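PDB 2OOD: Blr3880 protein from Bradyrhizobium japonicum, which probably catalyses the zinc-dependent hydrolytic deamination of guanine, giving xanthine and ammonia in the breakdown of purines. Local coordinates for residues 38-43 against 402-407; 290-295 against 319-324; 73-78 against 379-384; 163-168 against 202-207. All coordinates share one frame; numbering follows the deposited sequence.

Interaction 1. Residues 38-43 against 402-407; sequences MVVTDG and KEADFV
Met-38 and Phe-406 reach toward each other tip to tip across the small beta domain that accompanies the barrel in amidohydrolases, where a sheet holding strand 36-41 faces the start of strand 406-409. Met-38, built as selenomethionine, has CG anti to the backbone N (chi1 -178°) and runs extended as far as the selenium, where the bend at its third torsion swings the methyl to the aromatic ring. CE lies 3.3 Å from CE2 of Phe-406, and SE is 5.3 Å from the ring centroid, a Met-aromatic contact. The approach is oblique, with the selenium 30° off the ring normal. Trp-457 stacks with the same ring, while Ile-8 of strand 5-9 touches Phe-406 and Val-40 alike, so the pair belongs to a wider apolar interior.

Ala-404 fills the space next to this pair. Its CB meets Val-40 CG1 at 3.4 Å and the CE of Met-38 at 3.9 Å, and both methyls of Val-40 lie within 4 Å of it. As the centre of an inverse gamma turn, Ala-404 bends the chain just before the strand begins, with its methyl directed at strand 36-41. Glu-403, by contrast, starts away from that strand and forms salt bridges with Arg-198 and Arg-159; Asp-405 shares Arg-198.

One direct hydrogen bond ties the backbones together. Ala-404 N donates to Gly-43 O over 3.1 Å; the N-H is almost straight at 170°, yet the nitrogen sits above the plane of the Gly-43 carbonyl.

Interaction 2. Residues 290-295 against 319-324; sequences AAVVFC and VKMSFG
Phe-294 lies alongside Phe-323, both side chains pointing the same way from neighbouring strands. At its root, Phe-294 CB is 4.1 Å from CD1 of Phe-323 and 4.3 Å from the selenium of Met-321, a selenomethionine. With CG anti to the backbone N (chi1 173°), the ring then presents CD2 to one face of Phe-323, 3.7 Å above its plane and offset toward the rim. The planes meet at 82° with centroids 5.2 Å apart, a T-shaped pair. Beyond it the Phe-294 side chain packs on Ala-342 and Val-345 of helix 335-352, and its ring stacks with Phe-307.

The strands are parallel neighbours of the amidohydrolase barrel. Val-292 N to Lys-320 O (2.9 Å), Phe-294 N to Ser-322 O and Gly-324 N to Phe-294 O give the register, with a weak bond from Ser-322 N to Val-292 O between them.

Val-293 and Ser-322 occupy the other face, where Val-293 CG2 is 3.3 Å from Ser-322 OG and the valine also touches the zinc ligand His-79. An alanine at Val-293 would probably open a gap beside Ser-322 and leave the His-79 side chain less firmly packed. Farther along, Cys-295 SG lies 3.8 Å from Gly-324 CA.

Interaction 3. Residues 73-78 against 379-384; sequences PGFIDG and WSVTLG
Phe-75 lies alongside Val-381, its CD1 3.8 Å from CG2 of the valine in an oblique approach to the ring. Thr-382 comes to the same ring from a different quarter: its CG2 stands near the ring plane, at the edge, 4.1 Å from CD1. That methyl is anti to the carbonyl carbon, which also brings it to 4.1 Å from Pro-73 CB. Thr-382 OG1 turns elsewhere and bonds to Phe-378 O. Met-335 of helix 335-352 touches both Phe-75 and Val-381, extending the apolar patch.

The main polar link is from Ile-76 N to Val-381 O, 2.7 Å long and nearly straight at 170°, with the donor tilted 28° from the carbonyl plane. The contact thus joins the first strand of the amidohydrolase (TIM-type) barrel, 70-81, which ends in the zinc ligands His-79 and His-81, to the turn between helices 374-380 and 383-388. Phe-75 and Asp-77 use their backbones to pair with strand 132-138, whereas the backbone of Ile-76 serves this helical turn. A water carries the link further, donating to Ile-76 O and to Ser-380 O.

Within the turn, Trp-379 O accepts from Thr-382 N and Gly-384 N, which arrive from opposite faces of its plane. Thr-382 holds the N-cap position of helix 383-388, although its side chain makes no capping bond.

Interaction 4. Residues 163-168 against 202-207; sequences GLTGID and AITPRF. With GUN (guanine), chain C.
The Phe-207 ring has guanine over one face and Ile-167 at its edge. Guanine C8 stands 3.0 Å above the ring plane, over its centre, with the two planes steeply inclined, so that the purine presents its C8 rim to the phenyl. Ile-167 CD1 lies near the ring plane, 3.7 Å from CE1. The guanidinium of Arg-206 has guanine N9 near its plane, at the edge; a water also lies at its edge, in plane, accepting weakly from NH1 and donating to Thr-165 O. An alanine at Phe-207 would probably leave guanine C8 without its aromatic surface and Ile-167 CD1 without its partner.

These residues lie at the ends of two parallel barrel strands of the beta-alpha-beta unit 160-166, 179-193 and 199-205. Gly-166 N bonds to Thr-204 O at 2.9 Å, and Arg-206 N returns to Gly-166 O at 3.1 Å. The Thr-165 side chain crosses that of Arg-206, its CG2 3.6 Å from Arg-206 CD.

Arg-206 O accepts from ND1 of the zinc ligand His-234, which ties this strand end to the metal site. Arg-206 NH2 forms a salt bridge with Glu-107, so the arginine's charge near guanine is likely to be partly balanced.

In the fold
Strand 70-81 joins three of the contacts. Its backbone nitrogens are taken by successive parts of the fold: Gly-74 N probably bonds to Asp-405 O of interaction 1 (3.1 Å), Ile-76 N is engaged within interaction 3, and Gly-78 N probably bonds to Phe-323 O of interaction 2 (3.1 Å), where the last barrel strand meets the first. Interactions 2 and 3 have centres about 11 Å apart. Interaction 4 stands elsewhere on the barrel, its centre about 18 Å from that of interaction 2, yet both border the active site: Phe-207 touches guanine, and the nearest atoms of the Cys-295 side chain are about 6 Å from guanine and from zinc. Interaction 1 lies away from these sites.

Interaction 1. Residues 38-43 against 402-407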
loop_
_atom_site.group_PDB
_atom_site.type_symbol
_atom_site.label_atom_id
_atom_site.label_comp_id
_atom_site.label_asym_id
_atom_site.label_seq_id
_atom_site.Cartn_x
_atom_site.Cartn_y
_atom_site.Cartn_z
HETATM N N MSE A 38 -16.669 25.441 -15.213
HETATM C CA MSE A 38 -15.490 26.228 -14.910
HETATM C C MSE A 38 -15.044 26.884 -16.212
HETATM O O MSE A 38 -14.808 26.205 -17.211
HETATM C CB MSE A 38 -14.392 25.318 -14.356
HETATM C CG MSE A 38 -13.112 26.028 -13.956
HETATM SE SE MSE A 38 -11.831 24.755 -13.133
HETATM C CE MSE A 38 -10.754 24.271 -14.716
ATOM N N VAL A 39 -14.948 28.209 -16.196
ATOM C CA VAL A 39 -14.549 28.972 -17.367
ATOM C C VAL A 39 -13.090 29.385 -17.229
ATOM O O VAL A 39 -12.752 30.241 -16.407
ATOM C CB VAL A 39 -15.433 30.234 -17.522
ATOM C CG1 VAL A 39 -14.943 31.079 -18.670
ATOM C CG2 VAL A 39 -16.880 29.826 -17.745
ATOM N N VAL A 40 -12.226 28.776 -18.036
ATOM C CA VAL A 40 -10.795 29.069 -17.988
ATOM C C VAL A 40 -10.351 29.845 -19.227
ATOM O O VAL A 40 -10.621 29.427 -20.352
ATOM C CB VAL A 40 -9.971 27.764 -17.922
ATOM C CG1 VAL A 40 -8.556 28.062 -17.482
ATOM C CG2 VAL A 40 -10.632 26.785 -16.997
ATOM N N THR A 41 -9.669 30.967 -19.022
ATOM C CA THR A 41 -9.180 31.778 -20.135
ATOM C C THR A 41 -7.660 31.827 -20.105
ATOM O O THR A 41 -7.066 32.409 -19.190
ATOM C CB THR A 41 -9.716 33.227 -20.071
ATOM O OG1 THR A 41 -11.128 33.227 -20.327
ATOM C CG2 THR A 41 -9.019 34.098 -21.107
ATOM N N ASP A 42 -7.037 31.222 -21.113
ATOM C CA ASP A 42 -5.581 31.176 -21.194
ATOM C C ASP A 42 -5.019 30.446 -19.977
ATOM O O ASP A 42 -4.002 30.850 -19.414
ATOM C CB ASP A 42 -5.000 32.595 -21.286
ATOM C CG ASP A 42 -5.192 33.218 -22.669
ATOM O OD1 ASP A 42 -5.970 32.643 -23.469
ATOM O OD2 ASP A 42 -4.573 34.273 -22.952
ATOM N N GLY A 43 -5.706 29.379 -19.572
ATOM C CA GLY A 43 -5.267 28.579 -18.441
ATOM C C GLY A 43 -5.510 29.153 -17.057
ATOM O O GLY A 43 -4.891 28.709 -16.088
ATOM N N LYS A 402 -6.998 31.471 -10.036
ATOM C CA LYS A 402 -6.001 30.433 -9.846
ATOM C C LYS A 402 -5.725 29.717 -11.156
ATOM O O LYS A 402 -6.525 29.769 -12.092
ATOM C CB LYS A 402 -6.465 29.439 -8.778
ATOM C CG LYS A 402 -6.426 30.031 -7.378
ATOM C CD LYS A 402 -6.636 28.998 -6.296
ATOM C CE LYS A 402 -6.362 29.612 -4.929
ATOM N NZ LYS A 402 -6.494 28.632 -3.820
ATOM N N GLU A 403 -4.577 29.058 -11.223
ATOM C CA GLU A 403 -4.197 28.339 -12.420
ATOM C C GLU A 403 -5.056 27.077 -12.524
ATOM O O GLU A 403 -5.337 26.419 -11.525
ATOM C CB GLU A 403 -2.703 28.051 -12.349
ATOM C CG GLU A 403 -1.941 29.315 -11.979
ATOM C CD GLU A 403 -0.443 29.158 -12.018
ATOM O OE1 GLU A 403 0.067 28.154 -11.484
ATOM O OE2 GLU A 403 0.229 30.051 -12.574
ATOM N N ALA A 404 -5.488 26.759 -13.738
ATOM C CA ALA A 404 -6.365 25.621 -13.959
ATOM C C ALA A 404 -5.724 24.257 -14.154
ATOM O O ALA A 404 -5.689 23.744 -15.269
ATOM C CB ALA A 404 -7.287 25.917 -15.128
ATOM N N ASP A 405 -5.213 23.668 -13.078
ATOM C CA ASP A 405 -4.639 22.325 -13.152
ATOM C C ASP A 405 -5.706 21.445 -12.526
ATOM O O ASP A 405 -6.205 21.769 -11.456
ATOM C CB ASP A 405 -3.357 22.212 -12.326
ATOM C CG ASP A 405 -2.220 23.027 -12.896
ATOM O OD1 ASP A 405 -2.363 23.511 -14.033
ATOM O OD2 ASP A 405 -1.181 23.177 -12.216
ATOM N N PHE A 406 -6.088 20.356 -13.176
ATOM C CA PHE A 406 -7.097 19.502 -12.573
ATOM C C PHE A 406 -7.069 18.071 -13.063
ATOM O O PHE A 406 -6.418 17.755 -14.056
ATOM C CB PHE A 406 -8.496 20.110 -12.746
ATOM C CG PHE A 406 -8.864 20.430 -14.170
ATOM C CD1 PHE A 406 -9.591 19.524 -14.938
ATOM C CD2 PHE A 406 -8.486 21.642 -14.748
ATOM C CE1 PHE A 406 -9.935 19.825 -16.263
ATOM C CE2 PHE A 406 -8.827 21.941 -16.070
ATOM C CZ PHE A 406 -9.550 21.032 -16.821
ATOM N N VAL A 407 -7.778 17.208 -12.346
ATOM C CA VAL A 407 -7.816 15.793 -12.667
ATOM C C VAL A 407 -9.235 15.256 -12.700
ATOM O O VAL A 407 -10.060 15.592 -11.856
ATOM C CB VAL A 407 -7.007 14.975 -11.617
ATOM C CG1 VAL A 407 -7.230 13.492 -11.815
ATOM C CG2 VAL A 407 -5.525 15.290 -11.735
#

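Interaction 2. Residues 290-295 against 319-324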
loop_
_atom_site.group_PDB
_atom_site.type_symbol
_atom_site.label_atom_id
_atom_site.label_comp_id
_atom_site.label_asym_id
_atom_site.label_seq_id
_atom_site.Cartn_x
_atom_site.Cartn_y
_atom_site.Cartn_z
ATOM N N ALA A 290 7.344 27.337 9.132
ATOM C CA ALA A 290 7.981 26.324 8.302
ATOM C C ALA A 290 7.015 25.152 8.120
ATOM O O ALA A 290 6.076 24.990 8.899
ATOM C CB ALA A 290 9.269 25.856 8.955
ATOM N N ALA A 291 7.239 24.333 7.098
ATOM C CA ALA A 291 6.346 23.210 6.842
ATOM C C ALA A 291 7.043 21.864 6.817
ATOM O O ALA A 291 8.228 21.775 6.524
ATOM C CB ALA A 291 5.613 23.432 5.528
ATOM N N VAL A 292 6.296 20.813 7.130
ATOM C CA VAL A 292 6.841 19.465 7.122
ATOM C C VAL A 292 6.120 18.694 6.017
ATOM O O VAL A 292 4.969 18.994 5.699
ATOM C CB VAL A 292 6.641 18.754 8.494
ATOM C CG1 VAL A 292 5.171 18.587 8.788
ATOM C CG2 VAL A 292 7.318 17.405 8.490
ATOM N N VAL A 293 6.801 17.722 5.419
ATOM C CA VAL A 293 6.205 16.935 4.354
ATOM C C VAL A 293 6.086 15.484 4.785
ATOM O O VAL A 293 7.087 14.795 4.963
ATOM C CB VAL A 293 7.039 17.010 3.056
ATOM C CG1 VAL A 293 6.308 16.301 1.938
ATOM C CG2 VAL A 293 7.312 18.462 2.685
ATOM N N PHE A 294 4.842 15.038 4.946
ATOM C CA PHE A 294 4.504 13.680 5.371
ATOM C C PHE A 294 4.574 12.700 4.201
ATOM O O PHE A 294 3.724 12.723 3.317
ATOM C CB PHE A 294 3.095 13.717 6.003
ATOM C CG PHE A 294 2.513 12.367 6.355
ATOM C CD1 PHE A 294 3.320 11.299 6.723
ATOM C CD2 PHE A 294 1.133 12.198 6.394
ATOM C CE1 PHE A 294 2.762 10.089 7.129
ATOM C CE2 PHE A 294 0.564 10.991 6.800
ATOM C CZ PHE A 294 1.382 9.940 7.168
ATOM N N CYS A 295 5.583 11.835 4.210
ATOM C CA CYS A 295 5.771 10.853 3.146
ATOM C C CYS A 295 5.606 9.432 3.671
ATOM O O CYS A 295 6.579 8.704 3.817
ATOM C CB CYS A 295 7.169 11.010 2.545
ATOM S SG CYS A 295 7.565 12.689 2.031
ATOM N N VAL A 319 1.006 22.912 12.364
ATOM C CA VAL A 319 2.179 22.941 11.503
ATOM C C VAL A 319 1.714 22.827 10.055
ATOM O O VAL A 319 0.837 22.021 9.753
ATOM C CB VAL A 319 3.130 21.755 11.817
ATOM C CG1 VAL A 319 4.296 21.737 10.851
ATOM C CG2 VAL A 319 3.632 21.858 13.236
ATOM N N LYS A 320 2.286 23.644 9.172
ATOM C CA LYS A 320 1.938 23.614 7.757
ATOM C C LYS A 320 2.493 22.351 7.118
ATOM O O LYS A 320 3.629 21.962 7.389
ATOM C CB LYS A 320 2.499 24.846 7.051
ATOM C CG LYS A 320 1.724 26.108 7.362
ATOM C CD LYS A 320 2.338 27.318 6.685
ATOM C CE LYS A 320 1.496 28.554 6.910
ATOM N NZ LYS A 320 0.113 28.311 6.428
HETATM N N MSE A 321 1.693 21.716 6.267
HETATM C CA MSE A 321 2.096 20.474 5.613
HETATM C C MSE A 321 1.750 20.338 4.142
HETATM O O MSE A 321 0.976 21.107 3.580
HETATM C CB MSE A 321 1.441 19.279 6.296
HETATM C CG MSE A 321 2.075 18.782 7.562
HETATM SE SE MSE A 321 1.206 17.085 8.005
HETATM C CE MSE A 321 -0.497 17.775 8.684
ATOM N N SER A 322 2.317 19.294 3.554
ATOM C CA SER A 322 2.079 18.914 2.174
ATOM C C SER A 322 2.432 17.438 2.236
ATOM O O SER A 322 3.375 17.075 2.923
ATOM C CB SER A 322 3.017 19.660 1.211
ATOM O OG SER A 322 4.364 19.256 1.354
ATOM N N PHE A 323 1.665 16.579 1.577
ATOM C CA PHE A 323 1.980 15.156 1.603
ATOM C C PHE A 323 3.011 14.883 0.531
ATOM O O PHE A 323 3.175 15.678 -0.389
ATOM C CB PHE A 323 0.727 14.316 1.364
ATOM C CG PHE A 323 -0.166 14.210 2.569
ATOM C CD1 PHE A 323 0.039 15.020 3.682
ATOM C CD2 PHE A 323 -1.219 13.309 2.593
ATOM C CE1 PHE A 323 -0.792 14.927 4.797
ATOM C CE2 PHE A 323 -2.053 13.212 3.706
ATOM C CZ PHE A 323 -1.833 14.026 4.806
ATOM N N GLY A 324 3.712 13.764 0.631
ATOM C CA GLY A 324 4.718 13.470 -0.368
ATOM C C GLY A 324 4.859 12.011 -0.730
ATOM O O GLY A 324 4.622 11.140 0.095
HETATM O O HOH W 1 3.684 26.424 10.166
#

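Interaction 3. Residues 73-78 against 379-384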
loop_
_atom_site.group_PDB
_atom_site.type_symbol
_atom_site.label_atom_id
_atom_site.label_comp_id
_atom_site.label_asym_id
_atom_site.label_seq_id
_atom_site.Cartn_x
_atom_site.Cartn_y
_atom_site.Cartn_z
ATOM N N PRO A 73 -8.960 19.355 -8.025
ATOM C CA PRO A 73 -7.750 20.111 -8.356
ATOM C C PRO A 73 -6.558 19.178 -8.545
ATOM O O PRO A 73 -6.532 18.085 -7.988
ATOM C CB PRO A 73 -7.579 21.023 -7.148
ATOM C CG PRO A 73 -8.982 21.294 -6.750
ATOM C CD PRO A 73 -9.607 19.918 -6.828
ATOM N N GLY A 74 -5.578 19.605 -9.335
ATOM C CA GLY A 74 -4.406 18.777 -9.555
ATOM C C GLY A 74 -3.673 18.492 -8.254
ATOM O O GLY A 74 -3.480 19.392 -7.443
ATOM N N PHE A 75 -3.251 17.248 -8.056
ATOM C CA PHE A 75 -2.564 16.871 -6.829
ATOM C C PHE A 75 -1.192 17.502 -6.660
ATOM O O PHE A 75 -0.410 17.554 -7.601
ATOM C CB PHE A 75 -2.444 15.352 -6.745
ATOM C CG PHE A 75 -3.761 14.638 -6.856
ATOM C CD1 PHE A 75 -4.931 15.222 -6.371
ATOM C CD2 PHE A 75 -3.840 13.378 -7.439
ATOM C CE1 PHE A 75 -6.156 14.567 -6.462
ATOM C CE2 PHE A 75 -5.070 12.711 -7.534
ATOM C CZ PHE A 75 -6.225 13.314 -7.044
ATOM N N ILE A 76 -0.910 17.984 -5.453
ATOM C CA ILE A 76 0.371 18.605 -5.140
ATOM C C ILE A 76 1.208 17.547 -4.425
ATOM O O ILE A 76 0.763 16.933 -3.459
ATOM C CB ILE A 76 0.222 19.806 -4.170
ATOM C CG1 ILE A 76 -0.957 20.690 -4.571
ATOM C CG2 ILE A 76 1.500 20.638 -4.178
ATOM C CD1 ILE A 76 -0.705 21.538 -5.764
ATOM N N ASP A 77 2.423 17.341 -4.902
ATOM C CA ASP A 77 3.338 16.364 -4.322
ATOM C C ASP A 77 4.527 17.188 -3.830
ATOM O O ASP A 77 5.315 17.689 -4.622
ATOM C CB ASP A 77 3.731 15.362 -5.424
ATOM C CG ASP A 77 4.895 14.472 -5.049
ATOM O OD1 ASP A 77 5.924 15.002 -4.603
ATOM O OD2 ASP A 77 4.802 13.244 -5.227
ATOM N N GLY A 78 4.646 17.346 -2.521
ATOM C CA GLY A 78 5.728 18.156 -1.997
ATOM C C GLY A 78 7.071 17.508 -1.741
ATOM O O GLY A 78 7.881 18.084 -1.029
ATOM N N TRP A 379 -7.851 17.189 0.938
ATOM C CA TRP A 379 -7.560 18.587 1.175
ATOM C C TRP A 379 -6.033 18.650 1.239
ATOM O O TRP A 379 -5.417 19.579 0.730
ATOM C CB TRP A 379 -8.154 19.039 2.509
ATOM C CG TRP A 379 -7.686 20.416 2.942
ATOM C CD1 TRP A 379 -8.184 21.618 2.531
ATOM C CD2 TRP A 379 -6.609 20.718 3.844
ATOM N NE1 TRP A 379 -7.487 22.647 3.119
ATOM C CE2 TRP A 379 -6.516 22.121 3.928
ATOM C CE3 TRP A 379 -5.716 19.937 4.584
ATOM C CZ2 TRP A 379 -5.564 22.758 4.728
ATOM C CZ3 TRP A 379 -4.768 20.573 5.379
ATOM C CH2 TRP A 379 -4.702 21.967 5.444
ATOM N N SER A 380 -5.427 17.633 1.853
ATOM C CA SER A 380 -3.972 17.555 1.997
ATOM C C SER A 380 -3.192 17.446 0.696
ATOM O O SER A 380 -2.068 17.926 0.618
ATOM C CB SER A 380 -3.585 16.377 2.895
ATOM O OG SER A 380 -3.875 16.653 4.252
ATOM N N VAL A 381 -3.767 16.809 -0.318
ATOM C CA VAL A 381 -3.071 16.674 -1.593
ATOM C C VAL A 381 -3.435 17.802 -2.564
ATOM O O VAL A 381 -3.005 17.799 -3.717
ATOM C CB VAL A 381 -3.358 15.307 -2.255
ATOM C CG1 VAL A 381 -2.883 14.187 -1.350
ATOM C CG2 VAL A 381 -4.838 15.168 -2.542
ATOM N N THR A 382 -4.230 18.762 -2.091
ATOM C CA THR A 382 -4.621 19.903 -2.911
ATOM C C THR A 382 -4.478 21.210 -2.141
ATOM O O THR A 382 -3.359 21.653 -1.906
ATOM C CB THR A 382 -6.067 19.780 -3.444
ATOM O OG1 THR A 382 -6.992 19.831 -2.354
ATOM C CG2 THR A 382 -6.241 18.472 -4.219
ATOM N N LEU A 383 -5.588 21.822 -1.733
ATOM C CA LEU A 383 -5.523 23.101 -1.019
ATOM C C LEU A 383 -4.529 23.114 0.146
ATOM O O LEU A 383 -3.758 24.071 0.313
ATOM C CB LEU A 383 -6.910 23.512 -0.520
ATOM C CG LEU A 383 -6.985 24.909 0.111
ATOM C CD1 LEU A 383 -6.479 25.956 -0.873
ATOM C CD2 LEU A 383 -8.413 25.210 0.514
ATOM N N GLY A 384 -4.548 22.049 0.944
ATOM C CA GLY A 384 -3.643 21.951 2.075
ATOM C C GLY A 384 -2.196 21.907 1.635
ATOM O O GLY A 384 -1.337 22.546 2.229
HETATM O O HOH W 2 0.565 18.006 -0.603
#

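Interaction 4. Residues 163-168 against 202-207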
loop_
_atom_site.group_PDB
_atom_site.type_symbol
_atom_site.label_atom_id
_atom_site.label_comp_id
_atom_site.label_asym_id
_atom_site.label_seq_id
_atom_site.Cartn_x
_atom_site.Cartn_y
_atom_site.Cartn_z
ATOM N N GLY A 163 15.520 22.603 -7.572
ATOM C CA GLY A 163 16.790 23.279 -7.414
ATOM C C GLY A 163 17.964 22.335 -7.297
ATOM O O GLY A 163 17.787 21.131 -7.130
ATOM N N LEU A 164 19.168 22.888 -7.396
ATOM C CA LEU A 164 20.389 22.099 -7.290
ATOM C C LEU A 164 20.465 21.516 -5.881
ATOM O O LEU A 164 20.470 22.253 -4.898
ATOM C CB LEU A 164 21.613 22.979 -7.553
ATOM C CG LEU A 164 22.968 22.269 -7.546
ATOM C CD1 LEU A 164 23.042 21.265 -8.687
ATOM C CD2 LEU A 164 24.062 23.297 -7.666
ATOM N N THR A 165 20.524 20.193 -5.790
ATOM C CA THR A 165 20.582 19.516 -4.498
ATOM C C THR A 165 22.018 19.310 -4.019
ATOM O O THR A 165 22.660 18.327 -4.381
ATOM C CB THR A 165 19.880 18.151 -4.583
ATOM O OG1 THR A 165 18.513 18.348 -4.968
ATOM C CG2 THR A 165 19.933 17.437 -3.247
ATOM N N GLY A 166 22.514 20.235 -3.199
ATOM C CA GLY A 166 23.878 20.142 -2.700
ATOM C C GLY A 166 24.122 19.038 -1.683
ATOM O O GLY A 166 23.313 18.824 -0.783
ATOM N N ILE A 167 25.237 18.331 -1.831
ATOM C CA ILE A 167 25.603 17.251 -0.923
ATOM C C ILE A 167 27.102 17.413 -0.682
ATOM O O ILE A 167 27.911 17.410 -1.614
ATOM C CB ILE A 167 25.272 15.857 -1.529
ATOM C CG1 ILE A 167 25.711 14.745 -0.577
ATOM C CG2 ILE A 167 25.930 15.696 -2.876
ATOM C CD1 ILE A 167 24.798 14.571 0.604
ATOM N N ASP A 168 27.454 17.549 0.592
ATOM C CA ASP A 168 28.828 17.810 1.031
ATOM C C ASP A 168 29.626 16.635 1.619
ATOM O O ASP A 168 30.736 16.349 1.173
ATOM C CB ASP A 168 28.770 18.945 2.061
ATOM C CG ASP A 168 29.927 19.880 1.946
ATOM O OD1 ASP A 168 29.891 20.970 2.568
ATOM O OD2 ASP A 168 30.874 19.514 1.226
ATOM N N ALA A 202 14.174 26.353 -5.396
ATOM C CA ALA A 202 14.317 26.043 -3.982
ATOM C C ALA A 202 15.764 25.744 -3.625
ATOM O O ALA A 202 16.369 24.833 -4.192
ATOM C CB ALA A 202 13.442 24.855 -3.614
ATOM N N ILE A 203 16.318 26.532 -2.701
ATOM C CA ILE A 203 17.689 26.330 -2.238
ATOM C C ILE A 203 17.609 24.920 -1.682
ATOM O O ILE A 203 16.758 24.641 -0.835
ATOM C CB ILE A 203 18.042 27.274 -1.076
ATOM C CG1 ILE A 203 17.680 28.720 -1.430
ATOM C CG2 ILE A 203 19.521 27.152 -0.748
ATOM C CD1 ILE A 203 18.530 29.310 -2.501
ATOM N N THR A 204 18.481 24.025 -2.125
ATOM C CA THR A 204 18.356 22.666 -1.641
ATOM C C THR A 204 19.515 21.917 -1.008
ATOM O O THR A 204 20.253 21.199 -1.690
ATOM C CB THR A 204 17.789 21.753 -2.747
ATOM O OG1 THR A 204 16.563 22.305 -3.235
ATOM C CG2 THR A 204 17.509 20.363 -2.203
ATOM N N PRO A 205 19.705 22.089 0.309
ATOM C CA PRO A 205 20.784 21.363 0.978
ATOM C C PRO A 205 20.109 20.009 1.232
ATOM O O PRO A 205 19.171 19.922 2.021
ATOM C CB PRO A 205 20.986 22.161 2.261
ATOM C CG PRO A 205 19.603 22.644 2.565
ATOM C CD PRO A 205 19.116 23.099 1.206
ATOM N N ARG A 206 20.558 18.966 0.548
ATOM C CA ARG A 206 19.938 17.657 0.685
ATOM C C ARG A 206 19.497 17.312 2.103
ATOM O O ARG A 206 18.307 17.099 2.348
ATOM C CB ARG A 206 20.866 16.582 0.144
ATOM C CG ARG A 206 20.186 15.256 -0.036
ATOM C CD ARG A 206 20.747 14.569 -1.237
ATOM N NE ARG A 206 20.104 13.283 -1.467
ATOM C CZ ARG A 206 20.243 12.572 -2.578
ATOM N NH1 ARG A 206 21.002 13.024 -3.569
ATOM N NH2 ARG A 206 19.626 11.410 -2.697
ATOM N N PHE A 207 20.444 17.243 3.034
ATOM C CA PHE A 207 20.108 16.950 4.421
ATOM C C PHE A 207 21.322 17.154 5.321
ATOM O O PHE A 207 22.455 16.861 4.933
ATOM C CB PHE A 207 19.529 15.530 4.548
ATOM C CG PHE A 207 20.529 14.435 4.332
ATOM C CD1 PHE A 207 21.403 14.463 3.247
ATOM C CD2 PHE A 207 20.578 13.349 5.206
ATOM C CE1 PHE A 207 22.322 13.426 3.038
ATOM C CE2 PHE A 207 21.500 12.300 5.000
ATOM C CZ PHE A 207 22.367 12.345 3.916
HETATM N N9 GUN C . 17.938 12.681 2.400
HETATM C C8 GUN C . 19.006 11.992 2.869
HETATM N N7 GUN C . 18.712 10.732 3.017
HETATM C C5 GUN C . 17.431 10.520 2.643
HETATM C C6 GUN C . 16.573 9.373 2.587
HETATM O O6 GUN C . 16.971 8.250 2.917
HETATM N N1 GUN C . 15.271 9.558 2.128
HETATM C C2 GUN C . 14.817 10.812 1.747
HETATM N N2 GUN C . 13.520 10.967 1.284
HETATM N N3 GUN C . 15.602 11.874 1.799
HETATM C C4 GUN C . 16.898 11.778 2.241
HETATM O O HOH W 3 20.188 25.060 -4.679
HETATM O O HOH W 4 22.748 15.782 -4.152
HETATM O O HOH W 5 23.273 17.498 1.701
#